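Local coordinates for protein phytanoyl-CoA dioxygenase (Streptomyces malaysiense, PDB 6ZYL) that catalyses the beta-hydroxylation of thioholgamide as a non-heme monooxygenase, probably with iron and 2-oxoglutarate as in related dioxygenases, at residues A[27-32]-A[100-105]; A[31-36]-A[211-216]; A[35-40]-A[162-167]; A[127-132]-A[169-174]; A[144-149]-A[234-239]. All blocks are in the same frame, centred on the assembly; numbering follows the deposited sequence.

The five contacts illustrate how bonding chemistry changes with place in a fold. Contact 5 is the core example: two central strands of the main sheet, its centre about 6 Å from that of the chain, joined by backbone bonds and a buried ion pair. Contacts 1, 2 and 3 follow one another along the N-terminal end: helix 28-35 serves both contact 1 and contact 2, and contact 3 continues into strand 37-41. Contact 1, partly buried, is apolar; contact 2, buried, adds one straight backbone bond; contact 3, partly buried, mixes an aromatic cluster with a weak ion pair. Contact 4, likewise partly buried, binds a loop through amide and imidazole groups.

Contact 1: residues A[27-32]-A[100-105]; sequences DLAERF and ASLLGP
The ring of Phe32 receives Leu102 over one face: methyl CD1 of Leu102 stands 4.0 Å from the ring centroid and 18° off its normal, a CH-pi contact displaced toward the CG-CD1 side of the ring. The two side chains meet at about a right angle, with one methyl of the branched end set on the flat ring. Phe32 has its CG opposite the backbone N (chi1 178°), which carries the ring away from the helix and under methyl CD1 of Leu102. The other methyl of Leu102 works on the helix itself. Its CD2 lies 3.8 Å from CB of Phe32 and reaches Ala29, 3.4 Å from CA and 4.0 Å from CB. One turn before Phe32, CD2 of Leu28 touches OG of Ser101 at 3.6 Å, while the Ala29 methyl rests 3.7 Å from the carbonyl O of Ser101. The hydroxyl of Ser101 is engaged within its own helix, with the carbonyl of Ala98. The contact thus sets the N-terminal helix 28-35 against the last turn of helix 93-103, which Gly104 ends with a positive phi. Beneath both, Phe32 and Leu102 rest on Val211 of strand 209-212. Methyl groups and a ring face do nearly all the work, so the fit depends on shape and on the burial of Phe32 and Leu102, not on directional bonds between the segments.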
# COMPACT_ATOMS: atom_id res chain seq x y z
N ASP A 27 6.52 4.98 21.53
CA ASP A 27 5.20 5.61 21.51
C ASP A 27 4.60 5.53 20.11
O ASP A 27 3.40 5.74 19.93
CB ASP A 27 5.29 7.06 21.97
CG ASP A 27 3.98 7.58 22.53
OD1 ASP A 27 2.97 6.84 22.48
OD2 ASP A 27 3.95 8.73 23.01
N LEU A 28 5.43 5.23 19.11
CA LEU A 28 4.92 5.04 17.76
C LEU A 28 3.91 3.90 17.72
O LEU A 28 2.81 4.05 17.16
CB LEU A 28 6.08 4.75 16.80
CG LEU A 28 5.87 5.16 15.34
CD1 LEU A 28 5.87 6.67 15.20
CD2 LEU A 28 6.95 4.53 14.46
N ALA A 29 4.25 2.76 18.33
CA ALA A 29 3.31 1.65 18.39
C ALA A 29 2.06 2.03 19.17
O ALA A 29 0.94 1.62 18.81
CB ALA A 29 3.98 0.43 19.01
N GLU A 30 2.22 2.80 20.25
CA GLU A 30 1.06 3.19 21.05
C GLU A 30 0.11 4.07 20.25
O GLU A 30 -1.11 3.88 20.29
CB GLU A 30 1.53 3.92 22.32
CG GLU A 30 0.48 3.97 23.41
CD GLU A 30 0.67 5.14 24.36
OE1 GLU A 30 -0.33 5.60 24.95
OE2 GLU A 30 1.82 5.60 24.51
N ARG A 31 0.65 5.05 19.52
CA ARG A 31 -0.19 5.89 18.67
C ARG A 31 -0.88 5.05 17.60
O ARG A 31 -2.08 5.21 17.34
CB ARG A 31 0.65 7.00 18.03
CG ARG A 31 1.36 7.90 19.02
CD ARG A 31 2.53 8.63 18.36
NE ARG A 31 2.12 9.35 17.16
CZ ARG A 31 2.96 9.93 16.30
NH1 ARG A 31 4.27 9.86 16.51
NH2 ARG A 31 2.49 10.57 15.24
N PHE A 32 -0.12 4.16 16.95
CA PHE A 32 -0.69 3.33 15.89
C PHE A 32 -1.85 2.49 16.42
O PHE A 32 -2.91 2.42 15.79
CB PHE A 32 0.41 2.43 15.31
CG PHE A 32 -0.08 1.48 14.25
CD1 PHE A 32 -0.32 1.93 12.96
CD2 PHE A 32 -0.29 0.15 14.54
CE1 PHE A 32 -0.77 1.06 11.98
CE2 PHE A 32 -0.74 -0.73 13.56
CZ PHE A 32 -0.98 -0.27 12.29
N ALA A 100 8.96 -2.41 11.82
CA ALA A 100 9.37 -3.38 12.84
C ALA A 100 8.96 -2.93 14.23
O ALA A 100 8.56 -3.74 15.07
CB ALA A 100 10.88 -3.61 12.77
N SER A 101 9.04 -1.62 14.50
CA SER A 101 8.62 -1.11 15.80
C SER A 101 7.13 -1.29 16.03
O SER A 101 6.67 -1.24 17.18
CB SER A 101 9.00 0.37 15.93
OG SER A 101 8.07 1.21 15.28
N LEU A 102 6.35 -1.52 14.97
CA LEU A 102 4.92 -1.75 15.09
C LEU A 102 4.56 -3.23 15.07
O LEU A 102 3.67 -3.66 15.81
CB LEU A 102 4.17 -1.06 13.95
CG LEU A 102 4.33 0.45 13.78
CD1 LEU A 102 3.41 0.93 12.64
CD2 LEU A 102 4.03 1.20 15.05
N LEU A 103 5.23 -4.03 14.24
CA LEU A 103 4.82 -5.40 13.98
C LEU A 103 5.81 -6.45 14.45
O LEU A 103 5.47 -7.64 14.43
CB LEU A 103 4.58 -5.60 12.47
CG LEU A 103 3.59 -4.66 11.78
CD1 LEU A 103 3.44 -5.05 10.31
CD2 LEU A 103 2.25 -4.68 12.48
N GLY A 104 7.02 -6.07 14.86
CA GLY A 104 8.02 -7.03 15.26
C GLY A 104 9.10 -7.19 14.21
O GLY A 104 9.09 -6.55 13.16
N PRO A 105 10.06 -8.08 14.48
CA PRO A 105 11.24 -8.20 13.61
C PRO A 105 11.08 -9.09 12.39
O PRO A 105 12.02 -9.15 11.58
CB PRO A 105 12.30 -8.77 14.57
CG PRO A 105 11.50 -9.65 15.50
CD PRO A 105 10.16 -8.94 15.68

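Contact 2: residues A[31-36]-A[211-216]; sequences RFRTDG and VHHLAM
The CE1-CZ side of Phe32 lies against the backbone of His212 and His213. CE1 is 3.5 Å from N of His213, with Val211 O and His212 C close to the ring plane at its edge, and CE1 touches CG1 of Val211 at 4.1 Å. The guanidinium of Arg33 stands across the His213 imidazole, the planes 73° apart, and brings NH1 to the edge of that ring, 4.1 Å from CD2. A bend at chi2 (-62°) folds the arginine back over Phe32, whose CE2 lies over one guanidinium face. Both polar ends are held from outside, Arg33 NH2 by Gln141 O and His213 NE2 by Gln140 O, while ND1 of His213 accepts from N of Ala215 at 3.0 Å. Beside them, the backbone N of His213 donates to O of Gly36 at 2.8 Å in an almost straight bond (176°). An alanine in place of Phe32 would probably open a gap beside Val211 and His213 and leave the Arg33 guanidinium without the ring beneath it. The contact closes the C-terminal end of helix 28-35 over strand 209-212, between strands 37-41 and 143-149 and beside helix 93-103.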
# COMPACT_ATOMS: atom_id res chain seq x y z
N ARG A 31 0.65 5.05 19.52
CA ARG A 31 -0.19 5.89 18.67
C ARG A 31 -0.88 5.05 17.60
O ARG A 31 -2.08 5.21 17.34
CB ARG A 31 0.65 7.00 18.03
CG ARG A 31 1.36 7.90 19.02
CD ARG A 31 2.53 8.63 18.36
NE ARG A 31 2.12 9.35 17.16
CZ ARG A 31 2.96 9.93 16.30
NH1 ARG A 31 4.27 9.86 16.51
NH2 ARG A 31 2.49 10.57 15.24
N PHE A 32 -0.12 4.16 16.95
CA PHE A 32 -0.69 3.33 15.89
C PHE A 32 -1.85 2.49 16.42
O PHE A 32 -2.91 2.42 15.79
CB PHE A 32 0.41 2.43 15.31
CG PHE A 32 -0.08 1.48 14.25
CD1 PHE A 32 -0.32 1.93 12.96
CD2 PHE A 32 -0.29 0.15 14.54
CE1 PHE A 32 -0.77 1.06 11.98
CE2 PHE A 32 -0.74 -0.73 13.56
CZ PHE A 32 -0.98 -0.27 12.29
N ARG A 33 -1.67 1.86 17.58
CA ARG A 33 -2.71 0.99 18.10
C ARG A 33 -3.91 1.77 18.62
O ARG A 33 -5.05 1.30 18.52
CB ARG A 33 -2.15 0.10 19.21
CG ARG A 33 -1.08 -0.88 18.74
CD ARG A 33 -1.63 -1.87 17.72
NE ARG A 33 -0.58 -2.73 17.16
CZ ARG A 33 -0.75 -3.55 16.13
NH1 ARG A 33 -1.92 -3.64 15.53
NH2 ARG A 33 0.27 -4.29 15.70
N THR A 34 -3.68 2.97 19.15
CA THR A 34 -4.79 3.79 19.64
C THR A 34 -5.57 4.40 18.48
O THR A 34 -6.79 4.23 18.37
CB THR A 34 -4.27 4.89 20.56
OG1 THR A 34 -3.56 4.31 21.66
CG2 THR A 34 -5.43 5.73 21.10
N ASP A 35 -4.88 5.10 17.58
CA ASP A 35 -5.54 5.81 16.50
C ASP A 35 -5.83 4.92 15.30
O ASP A 35 -6.74 5.22 14.52
CB ASP A 35 -4.69 7.00 16.05
CG ASP A 35 -4.56 8.06 17.13
OD1 ASP A 35 -5.47 8.16 17.98
OD2 ASP A 35 -3.55 8.80 17.14
N GLY A 36 -5.08 3.83 15.13
CA GLY A 36 -5.16 3.05 13.92
C GLY A 36 -4.28 3.55 12.80
O GLY A 36 -4.32 2.99 11.70
N VAL A 211 1.42 5.38 8.09
CA VAL A 211 1.22 3.96 8.35
C VAL A 211 -0.16 3.82 8.98
O VAL A 211 -0.43 4.45 10.01
CB VAL A 211 2.30 3.38 9.26
CG1 VAL A 211 2.22 1.86 9.28
CG2 VAL A 211 3.68 3.85 8.83
N HIS A 212 -1.02 3.01 8.38
CA HIS A 212 -2.35 2.81 8.93
C HIS A 212 -2.73 1.33 8.94
O HIS A 212 -2.20 0.52 8.17
CB HIS A 212 -3.41 3.65 8.16
CG HIS A 212 -3.62 3.24 6.73
ND1 HIS A 212 -3.22 4.02 5.67
CD2 HIS A 212 -4.24 2.16 6.19
CE1 HIS A 212 -3.56 3.43 4.54
NE2 HIS A 212 -4.17 2.30 4.83
N HIS A 213 -3.62 1.01 9.87
CA HIS A 213 -4.20 -0.32 10.01
C HIS A 213 -5.05 -0.64 8.79
O HIS A 213 -5.71 0.23 8.22
CB HIS A 213 -5.03 -0.36 11.29
CG HIS A 213 -5.31 -1.74 11.81
ND1 HIS A 213 -6.38 -2.49 11.38
CD2 HIS A 213 -4.69 -2.47 12.76
CE1 HIS A 213 -6.39 -3.64 12.02
NE2 HIS A 213 -5.37 -3.66 12.87
N LEU A 214 -5.03 -1.91 8.37
CA LEU A 214 -5.82 -2.31 7.21
C LEU A 214 -7.32 -2.23 7.47
O LEU A 214 -8.10 -2.30 6.51
CB LEU A 214 -5.44 -3.72 6.77
CG LEU A 214 -4.03 -3.89 6.20
CD1 LEU A 214 -3.79 -5.34 5.80
CD2 LEU A 214 -3.80 -2.96 5.02
N ALA A 215 -7.74 -2.08 8.73
CA ALA A 215 -9.13 -1.84 9.07
C ALA A 215 -9.42 -0.36 9.32
O ALA A 215 -10.53 -0.01 9.74
CB ALA A 215 -9.52 -2.66 10.31
N MET A 216 -8.44 0.51 9.09
CA MET A 216 -8.66 1.94 9.19
C MET A 216 -9.62 2.38 8.09
O MET A 216 -9.36 2.15 6.91
CB MET A 216 -7.34 2.69 9.09
CG MET A 216 -7.47 4.20 8.88
SD MET A 216 -8.44 5.04 10.15
CE MET A 216 -7.67 4.39 11.64

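Contact 3: residues A[35-40]-A[162-167]; sequences DGFVFP and YARGSH
Phe37 is sandwiched between Tyr162 and Asp35 of its own segment. With CG placed between the backbone N and the carbonyl carbon (chi1 59°), its ring turns to Tyr162, whose CD2 lies over one face, 3.3 Å from CG of Phe37; CB of Asp35 sits over the centre of the opposite face. The rings of Phe37 and Tyr162 are nearly parallel (24°) but slid apart, barely overlapping. Phe39 takes a similar first torsion and joins from further along the strand, its CD2 3.9 Å from CE2 of Tyr162, the ring set obliquely. This aromatic cluster ties the outermost strand 37-41 of the main sheet to the end of strand 160-162 in the smaller one, linking the two sheets of what is probably the double-stranded beta-helix known from this dioxygenase family. The Tyr162 hydroxyl is hydrogen-bonded to Ser210 OG and His212 ND1. Beyond Tyr162 the chain makes a type II turn, Ala163 to Ser166, with Gly165 in the third position, and N of Gly165 donates to O of Asp35 at 2.9 Å, approaching from above the carbonyl plane. Arg164 runs extended beside Asp35, then bends at chi3 (-93°), which lays NE 3.3 Å from OD1 of Asp35 in a long, weak salt bridge and puts CZ of Phe37 over one guanidinium face. His167 turns a ring face to Gly36 and bonds through NE2 to Arg33 O.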
# COMPACT_ATOMS: atom_id res chain seq x y z
N ASP A 35 -4.88 5.10 17.58
CA ASP A 35 -5.54 5.81 16.50
C ASP A 35 -5.83 4.92 15.30
O ASP A 35 -6.74 5.22 14.52
CB ASP A 35 -4.69 7.00 16.05
CG ASP A 35 -4.56 8.06 17.13
OD1 ASP A 35 -5.47 8.16 17.98
OD2 ASP A 35 -3.55 8.80 17.14
N GLY A 36 -5.08 3.83 15.13
CA GLY A 36 -5.16 3.05 13.92
C GLY A 36 -4.28 3.55 12.80
O GLY A 36 -4.32 2.99 11.70
N PHE A 37 -3.49 4.59 13.05
CA PHE A 37 -2.57 5.15 12.08
C PHE A 37 -1.48 5.88 12.85
O PHE A 37 -1.60 6.11 14.05
CB PHE A 37 -3.28 6.08 11.09
CG PHE A 37 -3.97 7.25 11.73
CD1 PHE A 37 -3.24 8.31 12.24
CD2 PHE A 37 -5.35 7.29 11.83
CE1 PHE A 37 -3.87 9.39 12.84
CE2 PHE A 37 -5.99 8.36 12.43
CZ PHE A 37 -5.24 9.41 12.93
N VAL A 38 -0.43 6.27 12.13
CA VAL A 38 0.63 7.08 12.71
C VAL A 38 1.35 7.78 11.57
O VAL A 38 1.79 7.14 10.61
CB VAL A 38 1.58 6.21 13.58
CG1 VAL A 38 2.45 5.32 12.72
CG2 VAL A 38 2.41 7.10 14.49
N PHE A 39 1.44 9.11 11.64
CA PHE A 39 2.06 9.90 10.58
C PHE A 39 2.33 11.30 11.12
O PHE A 39 1.66 11.74 12.07
CB PHE A 39 1.16 9.98 9.33
CG PHE A 39 -0.02 10.89 9.48
CD1 PHE A 39 0.09 12.25 9.21
CD2 PHE A 39 -1.25 10.39 9.88
CE1 PHE A 39 -1.00 13.09 9.34
CE2 PHE A 39 -2.35 11.23 10.01
CZ PHE A 39 -2.22 12.58 9.74
N PRO A 40 3.31 12.01 10.56
CA PRO A 40 4.25 11.49 9.55
C PRO A 40 5.33 10.63 10.20
O PRO A 40 5.65 10.86 11.36
CB PRO A 40 4.84 12.76 8.93
CG PRO A 40 4.83 13.74 10.07
CD PRO A 40 3.57 13.43 10.86
N TYR A 162 -8.38 10.01 7.43
CA TYR A 162 -8.51 8.88 8.34
C TYR A 162 -9.65 9.11 9.32
O TYR A 162 -9.96 10.25 9.68
CB TYR A 162 -7.23 8.65 9.15
CG TYR A 162 -6.05 8.09 8.39
CD1 TYR A 162 -6.23 7.22 7.32
CD2 TYR A 162 -4.76 8.42 8.75
CE1 TYR A 162 -5.14 6.70 6.64
CE2 TYR A 162 -3.67 7.91 8.09
CZ TYR A 162 -3.86 7.05 7.03
OH TYR A 162 -2.76 6.56 6.37
N ALA A 163 -10.26 8.02 9.77
CA ALA A 163 -11.25 8.03 10.85
C ALA A 163 -10.57 7.42 12.08
O ALA A 163 -10.45 6.20 12.18
CB ALA A 163 -12.51 7.26 10.46
N ARG A 164 -10.13 8.28 12.99
CA ARG A 164 -9.40 7.82 14.17
C ARG A 164 -10.18 6.76 14.93
O ARG A 164 -11.38 6.91 15.17
CB ARG A 164 -9.10 9.02 15.08
CG ARG A 164 -8.07 8.76 16.16
CD ARG A 164 -7.85 10.03 17.00
NE ARG A 164 -6.74 10.84 16.49
CZ ARG A 164 -6.88 12.03 15.92
NH1 ARG A 164 -8.09 12.57 15.78
NH2 ARG A 164 -5.81 12.69 15.50
N GLY A 165 -9.50 5.68 15.29
CA GLY A 165 -10.10 4.61 16.06
C GLY A 165 -11.04 3.70 15.30
O GLY A 165 -11.57 2.76 15.90
N SER A 166 -11.25 3.93 14.01
CA SER A 166 -12.20 3.14 13.23
C SER A 166 -11.74 1.71 12.99
O SER A 166 -12.47 0.95 12.34
CB SER A 166 -12.46 3.83 11.89
OG SER A 166 -11.25 4.00 11.17
N HIS A 167 -10.57 1.32 13.49
CA HIS A 167 -9.98 0.03 13.18
C HIS A 167 -10.20 -1.02 14.26
O HIS A 167 -9.84 -2.19 14.04
CB HIS A 167 -8.47 0.19 12.98
CG HIS A 167 -7.74 0.56 14.24
ND1 HIS A 167 -8.02 1.71 14.95
CD2 HIS A 167 -6.75 -0.07 14.92
CE1 HIS A 167 -7.24 1.77 16.02
NE2 HIS A 167 -6.46 0.70 16.02

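Contact 4: residues A[127-132]-A[169-174]; sequences WHQDAV and HGALPH
Gly170 begins by offering its carbonyl O to NE2 of Gln129 at 3.1 Å, the donor lying above the carbonyl plane; the same amide nitrogen also bonds to O of Ala215. Next, the Ala171 methyl meets that of Ala131, CB to CB 4.3 Å. Leu172 N then reaches a lone pair of Gln129 OE1 at 2.8 Å in the amide plane, so loop residues two apart hold both the O and the N of the Gln129 amide. The extended Gln129 chain makes this possible. His174 closes the run: its NE2 accepts from N of Gln129 at 3.1 Å, its ND1 donates to O of Leu172 at 2.7 Å, and methyl CG2 of Val132 presses on one ring face. Residues 175-185, just beyond, are not modelled. His128 and Asp130 form an HxD sequence that in relatives supplies iron ligands. With both imidazole nitrogens and both amide atoms in use, the loop is joined to residues 128-132 by directional polar bonds, with methyl groups filling in.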
# COMPACT_ATOMS: atom_id res chain seq x y z
N TRP A 127 -15.89 6.35 2.25
CA TRP A 127 -15.20 5.75 3.38
C TRP A 127 -15.21 4.24 3.25
O TRP A 127 -16.23 3.63 2.92
CB TRP A 127 -15.88 6.18 4.68
CG TRP A 127 -15.64 7.62 5.01
CD1 TRP A 127 -16.42 8.69 4.64
CD2 TRP A 127 -14.55 8.17 5.76
NE1 TRP A 127 -15.88 9.85 5.13
CE2 TRP A 127 -14.73 9.56 5.81
CE3 TRP A 127 -13.44 7.61 6.39
CZ2 TRP A 127 -13.84 10.41 6.48
CZ3 TRP A 127 -12.55 8.44 7.05
CH2 TRP A 127 -12.76 9.83 7.09
N HIS A 128 -14.05 3.62 3.49
CA HIS A 128 -13.90 2.19 3.32
C HIS A 128 -12.59 1.75 3.96
O HIS A 128 -11.75 2.58 4.32
CB HIS A 128 -13.92 1.80 1.83
CG HIS A 128 -12.69 2.23 1.09
ND1 HIS A 128 -12.46 3.53 0.71
CD2 HIS A 128 -11.63 1.52 0.65
CE1 HIS A 128 -11.31 3.61 0.07
NE2 HIS A 128 -10.78 2.40 0.02
N GLN A 129 -12.43 0.44 4.11
CA GLN A 129 -11.25 -0.17 4.70
C GLN A 129 -10.51 -0.99 3.66
O GLN A 129 -11.13 -1.63 2.80
CB GLN A 129 -11.63 -1.06 5.89
CG GLN A 129 -12.41 -0.36 6.99
CD GLN A 129 -13.10 -1.34 7.93
OE1 GLN A 129 -13.86 -2.20 7.50
NE2 GLN A 129 -12.82 -1.22 9.22
N ASP A 130 -9.18 -0.98 3.75
CA ASP A 130 -8.38 -1.73 2.79
C ASP A 130 -8.60 -3.24 2.91
O ASP A 130 -8.48 -3.97 1.92
CB ASP A 130 -6.89 -1.43 2.98
CG ASP A 130 -6.55 0.03 2.72
OD1 ASP A 130 -7.23 0.67 1.89
OD2 ASP A 130 -5.59 0.53 3.34
N ALA A 131 -8.92 -3.72 4.12
CA ALA A 131 -8.89 -5.15 4.38
C ALA A 131 -10.00 -5.92 3.67
O ALA A 131 -9.91 -7.15 3.58
CB ALA A 131 -9.00 -5.40 5.89
N VAL A 132 -11.01 -5.23 3.15
CA VAL A 132 -12.26 -5.90 2.77
C VAL A 132 -12.00 -7.05 1.81
O VAL A 132 -12.52 -8.16 1.99
CB VAL A 132 -13.25 -4.88 2.17
CG1 VAL A 132 -14.50 -5.60 1.68
CG2 VAL A 132 -13.60 -3.81 3.19
N HIS A 169 -12.49 -2.81 15.57
CA HIS A 169 -13.32 -3.99 15.39
C HIS A 169 -13.02 -4.72 14.09
O HIS A 169 -13.86 -5.47 13.58
CB HIS A 169 -14.80 -3.61 15.45
CG HIS A 169 -15.22 -3.03 16.77
ND1 HIS A 169 -14.87 -3.58 17.98
CD2 HIS A 169 -15.97 -1.93 17.06
CE1 HIS A 169 -15.38 -2.85 18.96
NE2 HIS A 169 -16.05 -1.85 18.43
N GLY A 170 -11.83 -4.52 13.53
CA GLY A 170 -11.48 -5.18 12.29
C GLY A 170 -12.34 -4.71 11.13
O GLY A 170 -13.00 -3.67 11.19
N ALA A 171 -12.32 -5.49 10.06
CA ALA A 171 -13.11 -5.17 8.88
C ALA A 171 -14.59 -5.16 9.23
O ALA A 171 -15.06 -5.97 10.03
CB ALA A 171 -12.84 -6.17 7.76
N LEU A 172 -15.33 -4.25 8.64
CA LEU A 172 -16.75 -4.10 8.87
C LEU A 172 -17.50 -4.26 7.59
O LEU A 172 -16.92 -4.20 6.54
CB LEU A 172 -17.05 -2.74 9.47
CG LEU A 172 -16.31 -2.52 10.75
CD1 LEU A 172 -16.51 -1.13 11.28
CD2 LEU A 172 -16.67 -3.55 11.78
N PRO A 173 -18.83 -4.45 7.66
CA PRO A 173 -19.54 -4.65 6.40
C PRO A 173 -19.49 -3.44 5.49
O PRO A 173 -19.47 -2.33 5.94
CB PRO A 173 -20.97 -4.89 6.83
CG PRO A 173 -20.91 -5.23 8.26
CD PRO A 173 -19.78 -4.43 8.78
N HIS A 174 -19.44 -3.69 4.20
CA HIS A 174 -19.37 -2.65 3.24
C HIS A 174 -20.48 -2.86 2.22
O HIS A 174 -20.95 -1.92 1.61
CB HIS A 174 -18.01 -2.69 2.54
CG HIS A 174 -16.89 -2.03 3.28
ND1 HIS A 174 -16.40 -2.49 4.48
CD2 HIS A 174 -16.11 -0.98 2.95
CE1 HIS A 174 -15.41 -1.73 4.87
NE2 HIS A 174 -15.21 -0.81 3.95

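Contact 5: residues A[144-149]-A[234-239]; sequences ARVWVA and IDYITP
OD2 of Asp235 is gripped twice, by NH2 of Arg145 at 2.8 Å on its syn lone pair and by the hydroxyl of Ser111 from the next strand. The other carboxylate oxygen, OD1, takes NE of Arg145 at 2.7 Å in an almost straight bond (173°), lying in the guanidinium plane. The arginine therefore meets the carboxylate side-on with two nitrogens, the planes turned 34° against each other. A bend at chi3 (-72°) turns the NE-NH2 edge of the guanidinium toward the Asp235 carboxylate. NH1 has a long, weak ion pair with Asp130 OD2. A methionine in place of Arg145 would probably leave this buried carboxylate without its opposite charge and the side-on pair unmade. The backbones below run antiparallel: Ala144 and Tyr236, then Val146 and Ile234, form hydrogen-bonded pairs on either side of the non-hydrogen-bonded pair Arg145 and Asp235. N of Tyr236 meets O of Ala144 at 2.9 Å, and N of Val146 reaches O of Ile234 at 2.7 Å. On the opposite face, methyl CG2 of Val146 touches CD2 of Tyr236 at 3.6 Å, and CG2 of Val148 approaches CD1 of Ile234 at 4.1 Å. The Tyr236 hydroxyl bonds to Val90 O. At this strand pair, the side of Val146, Ile234 and Tyr236 is largely apolar and faces helix 93-103, whereas the other carries a buried charge pair probably fixed by its bonds.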
# COMPACT_ATOMS: atom_id res chain seq x y z
N ALA A 144 0.24 -3.79 8.44
CA ALA A 144 0.16 -2.34 8.34
C ALA A 144 0.46 -1.95 6.90
O ALA A 144 1.27 -2.59 6.24
CB ALA A 144 1.15 -1.65 9.29
N ARG A 145 -0.22 -0.91 6.42
CA ARG A 145 0.03 -0.36 5.10
C ARG A 145 0.82 0.93 5.25
O ARG A 145 0.40 1.85 5.96
CB ARG A 145 -1.28 -0.10 4.35
CG ARG A 145 -1.08 0.59 3.01
CD ARG A 145 -2.34 0.55 2.16
NE ARG A 145 -2.60 -0.79 1.64
CZ ARG A 145 -3.53 -1.08 0.74
NH1 ARG A 145 -4.29 -0.12 0.25
NH2 ARG A 145 -3.69 -2.33 0.32
N VAL A 146 1.97 0.99 4.58
CA VAL A 146 2.81 2.19 4.55
C VAL A 146 2.47 2.96 3.29
O VAL A 146 2.63 2.46 2.17
CB VAL A 146 4.30 1.83 4.60
CG1 VAL A 146 5.15 3.09 4.49
CG2 VAL A 146 4.62 1.06 5.87
N TRP A 147 2.00 4.19 3.47
CA TRP A 147 1.50 5.06 2.40
C TRP A 147 2.55 6.15 2.18
O TRP A 147 2.57 7.14 2.91
CB TRP A 147 0.15 5.63 2.80
CG TRP A 147 -0.68 6.27 1.74
CD1 TRP A 147 -1.32 5.66 0.71
CD2 TRP A 147 -1.00 7.66 1.64
NE1 TRP A 147 -2.01 6.58 -0.03
CE2 TRP A 147 -1.83 7.82 0.52
CE3 TRP A 147 -0.65 8.79 2.39
CZ2 TRP A 147 -2.32 9.07 0.12
CZ3 TRP A 147 -1.14 10.03 2.00
CH2 TRP A 147 -1.97 10.15 0.88
N VAL A 148 3.41 5.95 1.19
CA VAL A 148 4.55 6.82 0.96
C VAL A 148 4.15 7.94 0.01
O VAL A 148 3.61 7.68 -1.07
CB VAL A 148 5.75 6.03 0.40
CG1 VAL A 148 6.94 6.96 0.18
CG2 VAL A 148 6.12 4.89 1.32
N ALA A 149 4.43 9.18 0.41
CA ALA A 149 4.13 10.35 -0.41
C ALA A 149 5.29 10.59 -1.37
O ALA A 149 6.39 10.97 -0.95
CB ALA A 149 3.89 11.58 0.47
N ILE A 234 2.50 0.27 0.55
CA ILE A 234 3.20 -0.98 0.79
C ILE A 234 2.50 -1.71 1.92
O ILE A 234 2.37 -1.17 3.03
CB ILE A 234 4.68 -0.77 1.15
CG1 ILE A 234 5.32 0.28 0.24
CG2 ILE A 234 5.45 -2.08 1.06
CD1 ILE A 234 6.62 0.85 0.80
N ASP A 235 2.06 -2.93 1.66
CA ASP A 235 1.45 -3.77 2.69
C ASP A 235 2.53 -4.64 3.33
O ASP A 235 3.13 -5.48 2.66
CB ASP A 235 0.34 -4.64 2.10
CG ASP A 235 -0.90 -3.85 1.77
OD1 ASP A 235 -1.26 -2.96 2.57
OD2 ASP A 235 -1.50 -4.10 0.71
N TYR A 236 2.78 -4.41 4.62
CA TYR A 236 3.71 -5.22 5.39
C TYR A 236 2.92 -6.16 6.30
O TYR A 236 1.91 -5.77 6.89
CB TYR A 236 4.64 -4.34 6.23
CG TYR A 236 5.66 -3.59 5.40
CD1 TYR A 236 6.87 -4.18 5.06
CD2 TYR A 236 5.42 -2.29 4.96
CE1 TYR A 236 7.82 -3.50 4.30
CE2 TYR A 236 6.35 -1.61 4.21
CZ TYR A 236 7.55 -2.21 3.88
OH TYR A 236 8.48 -1.53 3.13
N ILE A 237 3.39 -7.40 6.38
CA ILE A 237 2.78 -8.42 7.24
C ILE A 237 3.89 -9.16 7.97
O ILE A 237 5.06 -9.10 7.58
CB ILE A 237 1.91 -9.42 6.44
CG1 ILE A 237 2.78 -10.20 5.45
CG2 ILE A 237 0.79 -8.71 5.71
CD1 ILE A 237 2.05 -11.34 4.74
N THR A 238 3.51 -9.86 9.02
CA THR A 238 4.37 -10.83 9.68
C THR A 238 3.94 -12.24 9.30
O THR A 238 2.88 -12.45 8.71
CB THR A 238 4.29 -10.66 11.20
OG1 THR A 238 3.14 -11.35 11.70
CG2 THR A 238 4.23 -9.19 11.58
N PRO A 239 4.76 -13.24 9.62
CA PRO A 239 4.37 -14.63 9.32
C PRO A 239 3.15 -15.11 10.10
O PRO A 239 2.69 -16.23 9.86
CB PRO A 239 5.62 -15.45 9.69
CG PRO A 239 6.75 -14.45 9.74
CD PRO A 239 6.12 -13.15 10.19